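Local coordinates for Tol-Pal system protein TolB (Acinetobacter baumannii, PDB 7MX5) that probably acts in the periplasm as part of the Tol-Pal system, which supports outer membrane invagination during cell division and outer membrane integrity, at residues K226-T231 / Y241-S246; S220-G225 / A263-D268. One frame throughout, in Å; residues are numbered along the deposited sequence.

How the contacts relate
Along the chain, strand 215-221 comes first and ends in the 220-225 half of contact 2; the turn after it leads straight into 226-231, the first half of contact 1. A hairpin brings the chain back through 241-246, closing contact 1, and strand 249-252 completes this four-stranded antiparallel sheet. The next sheet then opens with strand 263-265, whose segment 263-268 closes contact 2. Contact 1 is therefore nested inside the longer loop of contact 2. One contact joins the two middle strands of a sheet, the other joins that sheet to its successor. They meet through probable backbone hydrogen bonds of Ser220 and Ser222 to Leu229 and Ser227, and where Tyr265 reaches Leu229 and Gln242.

Contact 1: K226-T231 / Y241-S246; sequences KSMLFT and YQMDLS
Tyr241 opens the pairing opposite Phe230: its N gives a hydrogen bond of 2.8 Å to Phe230 O, and its own carbonyl takes Phe230 N in return. On the face of the sheet that carries both side chains, Tyr241 CB sits over one face of the Phe230 ring, 3.7 Å from the ring centroid and displaced toward the rim, a CH-pi contact. Phe230 carries CG between its backbone N and carbonyl carbon (chi1 62°). The two rings lie nearly parallel, at 20°, but are slid so far apart that they barely overlap.

Gln242 turns to the other face of the sheet, with CB 3.7 Å from Leu229 CD2. CG is anti to the backbone N (chi1 -170°) and the chain is extended beyond it; NE2 stands 3.4 Å from Ser227 CB and makes a weak hydrogen bond to Tyr265 OH of the next sheet.

Met243 returns to the face of Phe230, where its CB lies 3.9 Å from Phe230 CE1 and its SD meets the CE of Met228 more loosely. Its backbone forms the second reciprocal pair, with Met228; Met243 O also receives a CA-H...O contact from Ser227. Asp244 pairs with Ser227 without direct backbone bonds, and its OD2 accepts Ser246 OG from above the carboxylate plane.

Just past the end of the strand, Leu245 N donates to Lys226 O at 3.1 Å, nearly straight, while CD2 packs 4.0 Å from Met228 CB. Five backbone hydrogen bonds thus link the two segments, four of them in the two reciprocal pairs. Met228, Phe230, Tyr241 and Met243 share one face of the hairpin; Ser227, Leu229, Gln242 and Asp244 share the other, where Ser227 and Leu229 lie against Tyr265.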
loop_
_atom_site.group_PDB
_atom_site.type_symbol
_atom_site.label_atom_id
_atom_site.label_comp_id
_atom_site.label_asym_id
_atom_site.label_seq_id
_atom_site.Cartn_x
_atom_site.Cartn_y
_atom_site.Cartn_z
ATOM N N LYS A 226 3.332 -9.422 19.090
ATOM C CA LYS A 226 3.922 -10.479 19.897
ATOM C C LYS A 226 4.266 -11.738 19.118
ATOM O O LYS A 226 5.052 -12.551 19.613
ATOM C CB LYS A 226 2.979 -10.859 21.049
ATOM C CG LYS A 226 2.497 -9.679 21.875
ATOM C CD LYS A 226 2.385 -10.048 23.345
ATOM C CE LYS A 226 2.316 -8.810 24.222
ATOM N NZ LYS A 226 3.596 -8.573 24.946
ATOM N N SER A 227 3.707 -11.925 17.925
ATOM C CA SER A 227 3.897 -13.162 17.183
ATOM C C SER A 227 4.117 -12.860 15.708
ATOM O O SER A 227 3.820 -11.766 15.221
ATOM C CB SER A 227 2.700 -14.106 17.355
ATOM O OG SER A 227 2.425 -14.333 18.726
ATOM N N MET A 228 4.643 -13.857 15.001
ATOM C CA MET A 228 4.890 -13.761 13.570
ATOM C C MET A 228 4.604 -15.107 12.920
ATOM O O MET A 228 5.008 -16.152 13.436
ATOM C CB MET A 228 6.336 -13.337 13.277
ATOM C CG MET A 228 6.765 -13.550 11.832
ATOM S SD MET A 228 8.549 -13.439 11.597
ATOM C CE MET A 228 8.969 -15.180 11.542
ATOM N N LEU A 229 3.899 -15.074 11.794
ATOM C CA LEU A 229 3.662 -16.261 10.988
ATOM C C LEU A 229 4.664 -16.322 9.842
ATOM O O LEU A 229 5.134 -15.293 9.350
ATOM C CB LEU A 229 2.239 -16.278 10.428
ATOM C CG LEU A 229 1.101 -16.543 11.413
ATOM C CD1 LEU A 229 -0.214 -16.054 10.835
ATOM C CD2 LEU A 229 1.017 -18.017 11.768
ATOM N N PHE A 230 4.989 -17.541 9.423
ATOM C CA PHE A 230 5.896 -17.734 8.302
ATOM C C PHE A 230 5.670 -19.117 7.714
ATOM O O PHE A 230 5.136 -20.015 8.372
ATOM C CB PHE A 230 7.363 -17.550 8.716
ATOM C CG PHE A 230 7.840 -18.532 9.752
ATOM C CD1 PHE A 230 7.516 -18.367 11.089
ATOM C CD2 PHE A 230 8.626 -19.613 9.388
ATOM C CE1 PHE A 230 7.961 -19.265 12.041
ATOM C CE2 PHE A 230 9.074 -20.514 10.336
ATOM C CZ PHE A 230 8.743 -20.340 11.664
ATOM N N THR A 231 6.078 -19.271 6.458
ATOM C CA THR A 231 5.966 -20.533 5.744
ATOM C C THR A 231 7.315 -21.239 5.726
ATOM O O THR A 231 8.359 -20.605 5.546
ATOM C CB THR A 231 5.478 -20.313 4.311
ATOM O OG1 THR A 231 4.442 -19.322 4.303
ATOM C CG2 THR A 231 4.937 -21.611 3.730
ATOM N N TYR A 241 3.790 -21.789 10.080
ATOM C CA TYR A 241 4.283 -21.800 11.448
ATOM C C TYR A 241 4.001 -20.453 12.096
ATOM O O TYR A 241 4.002 -19.414 11.429
ATOM C CB TYR A 241 5.789 -22.082 11.488
ATOM C CG TYR A 241 6.181 -23.468 11.036
ATOM C CD1 TYR A 241 6.373 -23.751 9.691
ATOM C CD2 TYR A 241 6.341 -24.498 11.951
ATOM C CE1 TYR A 241 6.726 -25.020 9.272
ATOM C CE2 TYR A 241 6.703 -25.766 11.541
ATOM C CZ TYR A 241 6.887 -26.024 10.202
ATOM O OH TYR A 241 7.238 -27.290 9.794
ATOM N N GLN A 242 3.755 -20.472 13.403
ATOM C CA GLN A 242 3.634 -19.252 14.189
ATOM C C GLN A 242 4.807 -19.158 15.151
ATOM O O GLN A 242 5.088 -20.106 15.892
ATOM C CB GLN A 242 2.319 -19.200 14.969
ATOM C CG GLN A 242 2.063 -17.830 15.588
ATOM C CD GLN A 242 0.780 -17.760 16.388
ATOM O OE1 GLN A 242 0.123 -18.773 16.624
ATOM N NE2 GLN A 242 0.413 -16.555 16.810
ATOM N N MET A 243 5.486 -18.018 15.138
ATOM C CA MET A 243 6.593 -17.763 16.044
ATOM C C MET A 243 6.157 -16.838 17.168
ATOM O O MET A 243 5.345 -15.934 16.963
ATOM C CB MET A 243 7.780 -17.141 15.311
ATOM C CG MET A 243 9.105 -17.466 15.958
ATOM S SD MET A 243 10.451 -16.430 15.385
ATOM C CE MET A 243 11.688 -17.681 15.059
ATOM N N ASP A 244 6.699 -17.077 18.356
ATOM C CA ASP A 244 6.562 -16.164 19.481
ATOM C C ASP A 244 7.849 -15.355 19.580
ATOM O O ASP A 244 8.935 -15.928 19.722
ATOM C CB ASP A 244 6.283 -16.926 20.775
ATOM C CG ASP A 244 6.284 -16.024 21.992
ATOM O OD1 ASP A 244 5.840 -14.862 21.876
ATOM O OD2 ASP A 244 6.722 -16.481 23.068
ATOM N N LEU A 245 7.725 -14.029 19.496
ATOM C CA LEU A 245 8.903 -13.180 19.347
ATOM C C LEU A 245 9.800 -13.211 20.577
ATOM O O LEU A 245 11.018 -13.041 20.456
ATOM C CB LEU A 245 8.475 -11.742 19.048
ATOM C CG LEU A 245 7.717 -11.492 17.741
ATOM C CD1 LEU A 245 7.835 -10.033 17.327
ATOM C CD2 LEU A 245 8.215 -12.408 16.631
ATOM N N SER A 246 9.227 -13.434 21.762
ATOM C CA SER A 246 10.002 -13.322 22.993
ATOM C C SER A 246 11.041 -14.433 23.105
ATOM O O SER A 246 12.207 -14.175 23.427
ATOM C CB SER A 246 9.065 -13.340 24.201
ATOM O OG SER A 246 8.446 -14.605 24.347
#

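Contact 2: S220-G225 / A263-D268; sequences SFSPDG and ARYTPD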
loop_
_atom_site.group_PDB
_atom_site.type_symbol
_atom_site.label_atom_id
_atom_site.label_comp_id
_atom_site.label_asym_id
_atom_site.label_seq_id
_atom_site.Cartn_x
_atom_site.Cartn_y
_atom_site.Cartn_z
ATOM N N SER A 220 4.622 -12.516 8.339
ATOM C CA SER A 220 3.465 -11.694 8.663
ATOM C C SER A 220 3.395 -11.564 10.176
ATOM O O SER A 220 3.579 -12.550 10.894
ATOM C CB SER A 220 2.169 -12.297 8.112
ATOM O OG SER A 220 1.044 -11.526 8.499
ATOM N N PHE A 221 3.126 -10.353 10.653
ATOM C CA PHE A 221 3.253 -10.028 12.067
ATOM C C PHE A 221 1.887 -9.877 12.722
ATOM O O PHE A 221 0.945 -9.357 12.115
ATOM C CB PHE A 221 4.068 -8.749 12.251
ATOM C CG PHE A 221 5.528 -8.932 11.983
ATOM C CD1 PHE A 221 6.346 -9.538 12.921
ATOM C CD2 PHE A 221 6.081 -8.519 10.783
ATOM C CE1 PHE A 221 7.692 -9.718 12.674
ATOM C CE2 PHE A 221 7.423 -8.695 10.532
ATOM C CZ PHE A 221 8.230 -9.296 11.478
ATOM N N SER A 222 1.796 -10.342 13.965
ATOM C CA SER A 222 0.561 -10.254 14.723
ATOM C C SER A 222 0.217 -8.795 15.019
ATOM O O SER A 222 1.111 -7.971 15.231
ATOM C CB SER A 222 0.689 -11.024 16.032
ATOM O OG SER A 222 -0.137 -12.172 16.045
ATOM N N PRO A 223 -1.072 -8.449 15.028
ATOM C CA PRO A 223 -1.453 -7.076 15.400
ATOM C C PRO A 223 -0.976 -6.668 16.783
ATOM O O PRO A 223 -0.677 -5.487 17.000
ATOM C CB PRO A 223 -2.985 -7.094 15.318
ATOM C CG PRO A 223 -3.333 -8.254 14.460
ATOM C CD PRO A 223 -2.197 -9.232 14.490
ATOM N N ASP A 224 -0.892 -7.605 17.728
ATOM C CA ASP A 224 -0.428 -7.284 19.073
ATOM C C ASP A 224 1.084 -7.122 19.158
ATOM O O ASP A 224 1.595 -6.801 20.237
ATOM C CB ASP A 224 -0.903 -8.353 20.070
ATOM C CG ASP A 224 -0.379 -9.749 19.748
ATOM O OD1 ASP A 224 0.548 -9.886 18.924
ATOM O OD2 ASP A 224 -0.904 -10.722 20.331
ATOM N N GLY A 225 1.806 -7.336 18.059
ATOM C CA GLY A 225 3.248 -7.207 18.069
ATOM C C GLY A 225 3.977 -8.280 18.841
ATOM O O GLY A 225 5.136 -8.083 19.214
ATOM N N ALA A 263 0.603 -17.074 5.073
ATOM C CA ALA A 263 -0.348 -16.786 6.137
ATOM C C ALA A 263 -0.344 -15.297 6.456
ATOM O O ALA A 263 0.719 -14.672 6.527
ATOM C CB ALA A 263 -0.022 -17.592 7.397
ATOM N N ARG A 264 -1.536 -14.733 6.646
ATOM C CA ARG A 264 -1.703 -13.313 6.934
ATOM C C ARG A 264 -2.690 -13.154 8.080
ATOM O O ARG A 264 -3.821 -13.643 7.998
ATOM C CB ARG A 264 -2.190 -12.550 5.698
ATOM C CG ARG A 264 -1.305 -12.713 4.473
ATOM C CD ARG A 264 -0.439 -11.484 4.257
ATOM N NE ARG A 264 0.550 -11.690 3.206
ATOM C CZ ARG A 264 0.897 -10.773 2.313
ATOM N NH1 ARG A 264 0.346 -9.570 2.307
ATOM N NH2 ARG A 264 1.822 -11.069 1.404
ATOM N N TYR A 265 -2.266 -12.462 9.136
ATOM C CA TYR A 265 -3.115 -12.268 10.304
ATOM C C TYR A 265 -4.342 -11.432 9.962
ATOM O O TYR A 265 -4.278 -10.508 9.146
ATOM C CB TYR A 265 -2.339 -11.572 11.422
ATOM C CG TYR A 265 -1.354 -12.441 12.166
ATOM C CD1 TYR A 265 -1.775 -13.295 13.177
ATOM C CD2 TYR A 265 0.002 -12.383 11.881
ATOM C CE1 TYR A 265 -0.873 -14.082 13.868
ATOM C CE2 TYR A 265 0.912 -13.159 12.569
ATOM C CZ TYR A 265 0.470 -14.006 13.562
ATOM O OH TYR A 265 1.377 -14.784 14.245
ATOM N N THR A 266 -5.462 -11.756 10.602
ATOM C CA THR A 266 -6.594 -10.842 10.571
ATOM C C THR A 266 -6.328 -9.673 11.520
ATOM O O THR A 266 -5.731 -9.863 12.583
ATOM C CB THR A 266 -7.883 -11.559 10.975
ATOM O OG1 THR A 266 -7.696 -12.208 12.238
ATOM C CG2 THR A 266 -8.269 -12.596 9.929
ATOM N N PRO A 267 -6.751 -8.456 11.162
ATOM C CA PRO A 267 -6.403 -7.286 11.987
ATOM C C PRO A 267 -6.978 -7.321 13.395
ATOM O O PRO A 267 -6.547 -6.519 14.233
ATOM C CB PRO A 267 -6.969 -6.105 11.186
ATOM C CG PRO A 267 -8.004 -6.703 10.296
ATOM C CD PRO A 267 -7.527 -8.084 9.968
ATOM N N ASP A 268 -7.922 -8.213 13.687
ATOM C CA ASP A 268 -8.469 -8.336 15.032
ATOM C C ASP A 268 -7.683 -9.306 15.905
ATOM O O ASP A 268 -8.013 -9.462 17.086
ATOM C CB ASP A 268 -9.939 -8.770 14.971
ATOM C CG ASP A 268 -10.158 -9.993 14.096
ATOM O OD1 ASP A 268 -9.187 -10.739 13.843
ATOM O OD2 ASP A 268 -11.307 -10.209 13.658
#
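Ser222 lies against the ring of Tyr265, the central contact between these segments. Its CA stands 3.6 Å from the Tyr265 ring centroid, only 14° off the normal, a CH-pi contact over the face. Over the same face but offset toward the rim, Ser222 OG comes down on the CE1-CZ side, 3.0 Å from Tyr265 CE1. At the edge of the ring, Tyr265 CE2 is 3.2 Å from Ser220 O. Tyr265 keeps CG anti to its carbonyl carbon (chi1 -75°), and beyond it the ring runs past 220-222.

The apolar contact is that of Pro223 CD, 3.9 Å from Tyr265 CB, the two side chains crossing obliquely. Two carbonyl oxygens add van der Waals contacts: Pro223 CG rests 3.4 Å from Thr266 O, and Ser220 CB touches Ala263 O.

One hydrogen bond spans the segments, a weak, long one of 3.5 Å from Tyr265 N to Ser220 OG. Within 220-225, Gly225 N bonds to Ser222 O and closes a type I turn.

Each segment comes from the first strand of its own four-stranded antiparallel sheet, 215-221 in one and 263-265 in the next, with the turn after it, and the two run in roughly the same direction, 21° apart. Such side-by-side inner strands, joined mainly by side-chain packing, are typical of neighbouring blades in a beta propeller, here in its WD40-like repeats.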